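Local coordinates for jacalin-type lectin domain-containing protein (Musa acuminata, PDB 7KMU), which binds mannose-containing glycans as a jacalin-related lectin and shows antiviral and mitogenic activity, at the interface of chains A and B. Numbering follows the deposited sequence. Chains: chain A/B, Jacalin-type lectin domain-containing protein.

Contact 1: the interface of chains A and B. Residues chain A 7-10, 125; chain B 114-115, 117.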
# COMPACT_ATOMS: atom_id res chain seq x y z
N VAL A 7 -3.68 -1.83 6.33
CA VAL A 7 -2.64 -2.21 5.38
C VAL A 7 -1.30 -2.06 6.07
O VAL A 7 -0.99 -1.03 6.66
CB VAL A 7 -2.73 -1.42 4.04
CG1 VAL A 7 -1.59 -1.81 3.09
CG2 VAL A 7 -4.07 -1.69 3.37
N GLY A 8 -0.54 -3.14 6.04
CA GLY A 8 0.74 -3.22 6.71
C GLY A 8 0.80 -4.50 7.52
O GLY A 8 -0.07 -5.34 7.36
N THR A 9 1.79 -4.65 8.41
CA THR A 9 2.86 -3.68 8.58
C THR A 9 3.97 -3.89 7.56
O THR A 9 4.04 -4.94 6.88
CB THR A 9 3.54 -3.84 9.96
OG1 THR A 9 4.14 -5.14 10.06
CG2 THR A 9 2.58 -3.59 11.14
N TRP A 10 4.84 -2.87 7.45
CA TRP A 10 6.13 -2.93 6.78
C TRP A 10 7.12 -2.73 7.93
O TRP A 10 6.90 -1.85 8.77
CB TRP A 10 6.31 -1.82 5.73
CG TRP A 10 5.34 -1.91 4.60
CD1 TRP A 10 5.47 -2.64 3.45
CD2 TRP A 10 4.08 -1.24 4.51
NE1 TRP A 10 4.36 -2.47 2.65
CE2 TRP A 10 3.51 -1.58 3.26
CE3 TRP A 10 3.40 -0.34 5.35
CZ2 TRP A 10 2.26 -1.09 2.86
CZ3 TRP A 10 2.17 0.16 4.93
CH2 TRP A 10 1.62 -0.21 3.70
N PHE A 125 -0.80 1.83 13.03
CA PHE A 125 -0.50 0.70 13.92
C PHE A 125 0.92 0.26 13.59
O PHE A 125 1.49 0.68 12.58
CB PHE A 125 -1.52 -0.45 13.77
CG PHE A 125 -1.54 -1.14 12.43
CD1 PHE A 125 -2.25 -0.59 11.36
CD2 PHE A 125 -0.92 -2.37 12.25
CE1 PHE A 125 -2.31 -1.24 10.13
CE2 PHE A 125 -0.99 -3.03 11.01
CZ PHE A 125 -1.66 -2.45 9.95
N ILE B 114 1.53 -4.50 -0.78
CA ILE B 114 0.27 -4.13 -0.14
C ILE B 114 -0.21 -5.29 0.71
O ILE B 114 -1.05 -6.07 0.26
CB ILE B 114 -0.82 -3.66 -1.15
CG1 ILE B 114 -0.29 -2.57 -2.07
CG2 ILE B 114 -2.11 -3.20 -0.44
CD1 ILE B 114 0.65 -3.06 -3.27
N PRO B 115 0.32 -5.44 1.93
CA PRO B 115 -0.15 -6.53 2.81
C PRO B 115 -1.45 -6.10 3.50
O PRO B 115 -1.44 -5.15 4.28
CB PRO B 115 1.00 -6.73 3.80
CG PRO B 115 1.84 -5.50 3.72
CD PRO B 115 1.37 -4.63 2.58
N ALA B 117 -3.71 -6.48 6.25
CA ALA B 117 -3.81 -7.11 7.58
C ALA B 117 -5.26 -7.37 7.96
O ALA B 117 -5.56 -8.35 8.64
CB ALA B 117 -3.15 -6.22 8.62
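B:Pro115, near the end of strand 110-116, buries more surface here than the other residues of the patch, and it illustrates how a proline can serve a strand-to-strand interface with both its backbone and its ring. Its carbonyl O accepts a hydrogen bond from the backbone N of A:Gly8, 2.8 Å away, on strand 6-11. The bond is nearly straight, 167° at the hydrogen, and the donor lies almost along the C=O axis, at a C=O...N angle of 161°. The ring turns the other way and crosses the indole of A:Trp10 at about a right angle. B:Pro115 CG stands 4.0 Å above the indole plane, toward the rim, and CD lies 3.7 Å from A:Trp10 CZ2. A:Gly8 CA sits over the same face, so the indole backs both the glycine and the proline. Lacking a side chain, A:Gly8 presents bare backbone: its CA meets B:Pro115 CG, while its O is approached by the methyl CB of B:Ala117 at 3.4 Å. On the flank, A:Val7 holds CG1 anti to the backbone N (chi1 178°), which lays that methyl 3.8 Å from B:Ile114 CG2; the two side chains run alongside each other, pointing the same way. With its symmetry twin, the patch probably helps to fix the register of the paired subunits, combining a nearly straight backbone bond with apolar packing.

Contact 2: the interface of chains A and B. Residues chain A 3-7, 139; chain B 5, 115-119, 139-141.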
# COMPACT_ATOMS: atom_id res chain seq x y z
N GLY A 3 -13.82 -5.67 10.35
CA GLY A 3 -14.58 -4.48 10.00
C GLY A 3 -13.74 -3.32 9.51
O GLY A 3 -14.23 -2.47 8.77
N ALA A 4 -12.46 -3.28 9.91
CA ALA A 4 -11.54 -2.22 9.51
C ALA A 4 -10.76 -2.59 8.25
O ALA A 4 -10.77 -3.74 7.81
CB ALA A 4 -10.58 -1.90 10.65
N ILE A 5 -10.10 -1.58 7.65
CA ILE A 5 -9.22 -1.77 6.51
C ILE A 5 -7.85 -1.36 7.01
O ILE A 5 -7.60 -0.19 7.27
CB ILE A 5 -9.65 -1.03 5.22
CG1 ILE A 5 -11.07 -1.51 4.82
CG2 ILE A 5 -8.60 -1.28 4.09
CD1 ILE A 5 -11.64 -0.99 3.58
N LYS A 6 -6.99 -2.36 7.20
CA LYS A 6 -5.64 -2.17 7.73
C LYS A 6 -4.64 -2.68 6.72
O LYS A 6 -4.73 -3.83 6.28
CB LYS A 6 -5.48 -2.93 9.05
CG LYS A 6 -6.24 -2.28 10.20
CD LYS A 6 -6.19 -3.10 11.48
CE LYS A 6 -4.88 -2.94 12.23
NZ LYS A 6 -4.92 -3.66 13.54
N VAL A 7 -3.68 -1.83 6.33
CA VAL A 7 -2.64 -2.21 5.38
C VAL A 7 -1.30 -2.06 6.07
O VAL A 7 -0.99 -1.03 6.66
CB VAL A 7 -2.73 -1.42 4.04
CG1 VAL A 7 -1.59 -1.81 3.09
CG2 VAL A 7 -4.07 -1.69 3.37
N LEU A 139 -7.24 2.64 6.71
CA LEU A 139 -7.79 3.36 5.57
C LEU A 139 -9.28 3.54 5.76
O LEU A 139 -9.97 2.62 6.22
CB LEU A 139 -7.49 2.65 4.24
CG LEU A 139 -6.01 2.47 3.90
CD1 LEU A 139 -5.86 1.78 2.61
CD2 LEU A 139 -5.27 3.80 3.82
N ILE B 5 -12.36 2.72 -1.53
CA ILE B 5 -11.00 2.89 -1.03
C ILE B 5 -10.10 2.34 -2.13
O ILE B 5 -10.17 1.15 -2.46
CB ILE B 5 -10.74 2.21 0.34
CG1 ILE B 5 -11.58 2.90 1.45
CG2 ILE B 5 -9.23 2.25 0.65
CD1 ILE B 5 -11.52 2.29 2.81
N PRO B 115 0.32 -5.44 1.93
CA PRO B 115 -0.15 -6.53 2.81
C PRO B 115 -1.45 -6.10 3.50
O PRO B 115 -1.44 -5.15 4.28
CB PRO B 115 1.00 -6.73 3.80
CG PRO B 115 1.84 -5.50 3.72
CD PRO B 115 1.37 -4.63 2.58
N VAL B 116 -2.57 -6.75 3.19
CA VAL B 116 -3.83 -6.37 3.81
C VAL B 116 -3.98 -7.15 5.12
O VAL B 116 -4.27 -8.36 5.09
CB VAL B 116 -5.06 -6.52 2.87
CG1 VAL B 116 -6.31 -5.95 3.52
CG2 VAL B 116 -4.81 -5.83 1.52
N ALA B 117 -3.71 -6.48 6.25
CA ALA B 117 -3.81 -7.11 7.58
C ALA B 117 -5.26 -7.37 7.96
O ALA B 117 -5.56 -8.35 8.64
CB ALA B 117 -3.15 -6.22 8.62
N GLU B 118 -6.16 -6.48 7.53
CA GLU B 118 -7.60 -6.61 7.78
C GLU B 118 -8.32 -6.07 6.56
O GLU B 118 -8.10 -4.92 6.16
CB GLU B 118 -8.01 -5.82 9.05
CG GLU B 118 -9.38 -6.22 9.57
CD GLU B 118 -9.73 -5.67 10.95
OE1 GLU B 118 -10.89 -5.26 11.14
OE2 GLU B 118 -8.84 -5.68 11.83
N GLY B 119 -9.14 -6.92 5.96
CA GLY B 119 -9.88 -6.59 4.75
C GLY B 119 -9.42 -7.43 3.57
O GLY B 119 -8.71 -8.43 3.74
N LEU B 139 -10.00 -1.69 -2.02
CA LEU B 139 -10.01 -2.40 -0.74
C LEU B 139 -11.40 -2.38 -0.14
O LEU B 139 -12.13 -1.40 -0.31
CB LEU B 139 -9.01 -1.80 0.26
CG LEU B 139 -7.56 -1.79 -0.21
CD1 LEU B 139 -6.68 -1.09 0.77
CD2 LEU B 139 -7.02 -3.21 -0.41
N MET B 140 -11.76 -3.46 0.56
CA MET B 140 -13.05 -3.59 1.25
C MET B 140 -12.80 -4.33 2.55
O MET B 140 -11.86 -5.12 2.62
CB MET B 140 -14.01 -4.45 0.43
CG MET B 140 -14.52 -3.77 -0.74
SD MET B 140 -15.76 -4.83 -1.48
CE MET B 140 -16.09 -3.88 -2.77
N PRO B 141 -13.65 -4.18 3.58
CA PRO B 141 -13.47 -5.03 4.77
C PRO B 141 -13.97 -6.44 4.48
O PRO B 141 -14.62 -6.69 3.46
CB PRO B 141 -14.32 -4.33 5.85
CG PRO B 141 -15.27 -3.46 5.12
CD PRO B 141 -14.86 -3.33 3.69
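An antiparallel strand pairing across a two-fold axis, backed by an aliphatic core, makes up this interface and joins the two lectin subunits of the assembly. A:Lys6 pairs with B:Glu118, and A:Val7 with B:Val116. The N of A:Lys6 donates to B:Glu118 O at 3.0 Å, in the carbonyl plane and on a lone pair. Its own O is gripped by two donors: B:Glu118 N approaches in plane, whereas B:Ala117 N, at 2.8 Å, comes from above the carbonyl plane with a bent bond (125° at the hydrogen). B:Glu118 is poorly ordered; its side chain is modelled with CG anti to the backbone N (chi1 -164°) and extended beyond. As modelled, OE1 accepts from A:Ala4 N, 2.8 Å away and above the carboxylate plane, and from A:Gly3 N on its anti lone pair, bonds less certain than the backbone ones. The A:Lys6 side chain crosses B:Glu118 obliquely; as modelled, NZ stays 4.7 Å from OE2, a possible electrostatic attraction without contact. On the other side of the strand, A:Ile5 meets B:Ile5 tip to tip, their CD1 methyls tightly packed at 3.4 Å. A:Leu139 and B:Leu139 cross obliquely, CD1 to CD1 at 3.5 Å, and A:Val7 CG2 lies 3.7 Å from B:Leu139 CD1. Backbone pairing along the strand edge and methyl packing on one face probably hold the lectin as a dimer.

The C-alpha centres of contact 1 and contact 2 lie about 9 Å apart, and A:Val7, B:Pro115 and B:Ala117 belong to both. They are therefore successive stretches of one seam, along which chain A's strand 6-11 and the segment before it follow chain B from residue 114 to 119. Contact 2 takes in the N-terminal residues and the two-fold core; contact 1 carries the seam onward toward the indole of A:Trp10. A:Val7 joins them by sending its two methyls to different partners. Because the symmetry repeats the seam with the chains exchanged, the pairing probably sets the relative orientation of the two lectin domains.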